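Local coordinates for cellulosomal scaffoldin (Bacteroides cellulosolvens, PDB 2XBT), which organises enzymes in the cellulosome and, through this family 3b carbohydrate-binding module, probably binds cellulose, at residues Ser22-Gln25 with Ile26-Asn29. Numbering follows the deposited sequence.
Unlike the reference sequence in segment 26-29: Tyr27 (reference Cys).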
ATOM      1  N   SER A  22      13.776   7.199 -10.832  1.00 27.10           N
ATOM      2  CA  SER A  22      15.039   6.657 -10.381  1.00 24.82           C
ATOM      3  C   SER A  22      15.216   6.981  -8.898  1.00 30.52           C
ATOM      4  O   SER A  22      15.280   8.151  -8.520  1.00 36.05           O
ATOM      5  CB  SER A  22      16.183   7.262 -11.203  1.00 34.68           C
ATOM      6  OG  SER A  22      17.321   6.426 -11.166  1.00 38.37           O
ATOM      7  N   SER A  23      15.293   5.953  -8.061  1.00 29.23           N
ATOM      8  CA  SER A  23      15.286   6.148  -6.611  1.00 28.13           C
ATOM      9  C   SER A  23      16.129   5.077  -5.930  1.00 27.98           C
ATOM     10  O   SER A  23      16.300   3.993  -6.470  1.00 34.06           O
ATOM     11  CB  SER A  23      13.841   6.075  -6.095  1.00 31.53           C
ATOM     12  OG  SER A  23      13.734   6.459  -4.729  1.00 31.23           O
ATOM     13  N   ASN A  24      16.651   5.373  -4.747  1.00 29.75           N
ATOM     14  CA  ASN A  24      17.395   4.373  -3.981  1.00 30.57           C
ATOM     15  C   ASN A  24      16.501   3.299  -3.349  1.00 33.47           C
ATOM     16  O   ASN A  24      16.962   2.210  -3.013  1.00 31.47           O
ATOM     17  CB  ASN A  24      18.277   5.037  -2.920  1.00 31.31           C
ATOM     18  CG  ASN A  24      17.475   5.723  -1.816  1.00 37.01           C
ATOM     19  OD1 ASN A  24      16.410   6.307  -2.052  1.00 35.24           O
ATOM     20  ND2 ASN A  24      18.004   5.669  -0.594  1.00 43.08           N
ATOM     21  N   GLN A  25      15.223   3.613  -3.192  1.00 30.69           N
ATOM     22  CA  GLN A  25      14.274   2.664  -2.606  1.00 29.20           C
ATOM     23  C   GLN A  25      12.863   3.065  -2.980  1.00 25.03           C
ATOM     24  O   GLN A  25      12.637   4.177  -3.441  1.00 26.11           O
ATOM     25  CB  GLN A  25      14.429   2.638  -1.082  1.00 32.75           C
ATOM     26  CG  GLN A  25      14.355   4.011  -0.433  1.00 33.16           C
ATOM     27  CD  GLN A  25      14.949   4.030   0.982  1.00 34.92           C
ATOM     28  OE1 GLN A  25      15.037   3.000   1.655  1.00 33.02           O
ATOM     29  NE2 GLN A  25      15.371   5.206   1.421  1.00 37.27           N
ATOM     30  N   ILE A  26      11.907   2.157  -2.797  1.00 20.93           N
ATOM     31  CA  ILE A  26      10.518   2.497  -3.038  1.00 24.23           C
ATOM     32  C   ILE A  26       9.932   3.112  -1.776  1.00 24.90           C
ATOM     33  O   ILE A  26      10.054   2.522  -0.701  1.00 23.16           O
ATOM     34  CB  ILE A  26       9.678   1.248  -3.390  1.00 21.41           C
ATOM     35  CG1 ILE A  26      10.301   0.488  -4.571  1.00 22.24           C
ATOM     36  CG2 ILE A  26       8.257   1.649  -3.697  1.00 19.37           C
ATOM     37  CD1 ILE A  26       9.527  -0.784  -4.944  1.00 20.21           C
ATOM     38  N   TYR A  27       9.295   4.276  -1.907  1.00 22.12           N
ATOM     39  CA  TYR A  27       8.601   4.902  -0.779  1.00 24.92           C
ATOM     40  C   TYR A  27       7.102   4.705  -0.884  1.00 22.07           C
ATOM     41  O   TYR A  27       6.515   4.951  -1.945  1.00 22.54           O
ATOM     42  CB  TYR A  27       8.891   6.392  -0.709  1.00 25.51           C
ATOM     43  CG  TYR A  27      10.334   6.701  -0.448  1.00 30.65           C
ATOM     44  CD1 TYR A  27      10.784   6.983   0.836  1.00 31.71           C
ATOM     45  CD2 TYR A  27      11.251   6.700  -1.486  1.00 27.76           C
ATOM     46  CE1 TYR A  27      12.119   7.258   1.077  1.00 31.27           C
ATOM     47  CE2 TYR A  27      12.583   6.983  -1.261  1.00 32.85           C
ATOM     48  CZ  TYR A  27      13.013   7.253   0.019  1.00 35.99           C
ATOM     49  OH  TYR A  27      14.339   7.530   0.239  1.00 39.67           O
ATOM     50  N   MET A  28       6.489   4.286   0.218  1.00 20.38           N
ATOM     51  CA  MET A  28       5.048   4.094   0.287  1.00 22.24           C
ATOM     52  C   MET A  28       4.507   4.727   1.553  1.00 23.12           C
ATOM     53  O   MET A  28       4.669   4.172   2.630  1.00 24.68           O
ATOM     54  CB  MET A  28       4.709   2.605   0.354  1.00 24.82           C
ATOM     55  CG  MET A  28       4.827   1.847  -0.947  1.00 30.71           C
ATOM     56  SD  MET A  28       4.972   0.082  -0.565  1.00 34.32           S
ATOM     57  CE  MET A  28       6.584   0.115   0.178  1.00 29.86           C
ATOM     58  N   ASN A  29       3.853   5.869   1.423  1.00 23.08           N
ATOM     59  CA  ASN A  29       3.207   6.485   2.565  1.00 26.40           C
ATOM     60  C   ASN A  29       1.727   6.510   2.296  1.00 26.30           C
ATOM     61  O   ASN A  29       1.272   7.093   1.307  1.00 26.00           O
ATOM     62  CB  ASN A  29       3.706   7.903   2.771  1.00 25.72           C
ATOM     63  CG  ASN A  29       5.200   7.974   2.922  1.00 28.74           C
ATOM     64  OD1 ASN A  29       5.798   7.238   3.708  1.00 32.29           O
ATOM     65  ND2 ASN A  29       5.821   8.869   2.163  1.00 33.16           N
TER
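Ser22-Gln25 runs straight on into Ile26-Asn29, so Gln25 and Tyr27, which make the main contact, lie two residues apart on one chain. The backbone is extended at Ser22 and Ser23, kinks at Asn24, and is extended again from Gln25 onward, a short break within strand 22-34. Ser23 bridges the kink: its OG donates to the backbone O of Gln25 over 2.8 Å, in the carbonyl plane. The same OG sits at the edge of the Tyr27 ring, in its plane, 3.7 Å from CE2.

Tyr27 has CG anti to its carbonyl carbon, and its ring reaches back over the kink toward Asn24 and Gln25. Gln25 holds CG between its own N and carbonyl carbon (chi1 53°), and from there the extended chain passes across the hydroxyl end of the ring, CG 3.5 Å from Tyr27 CZ. Its amide stands steeply to the ring, the planes 74° apart, and NE2 donates to Tyr27 OH at 2.8 Å, with an N-H...O angle of 152°. From the other branch of the amide, OE1 accepts from Arg116 of strand 110-119, which fixes which way the amide is flipped. Tyr27 OH in turn donates weakly to Asn24 OD1, 3.3 Å away at the ring edge, so the phenol is both acceptor and donor. Were Gln25 an alanine, Tyr27 OH would probably lose its NE2 donor and Arg116 the amide oxygen it binds, and the CG methylene that packs on CZ and CE2 would be gone. Ile26, meanwhile, is buried against Tyr49 of strand 45-51. Before the break Ser23 pairs with Val125, and after it Ile26 pairs with Val117 of strand 110-119. The arrangement is a tyrosine folded back on the residues just before it, at a short break in strand 22-34 of the CBM3 beta-sandwich.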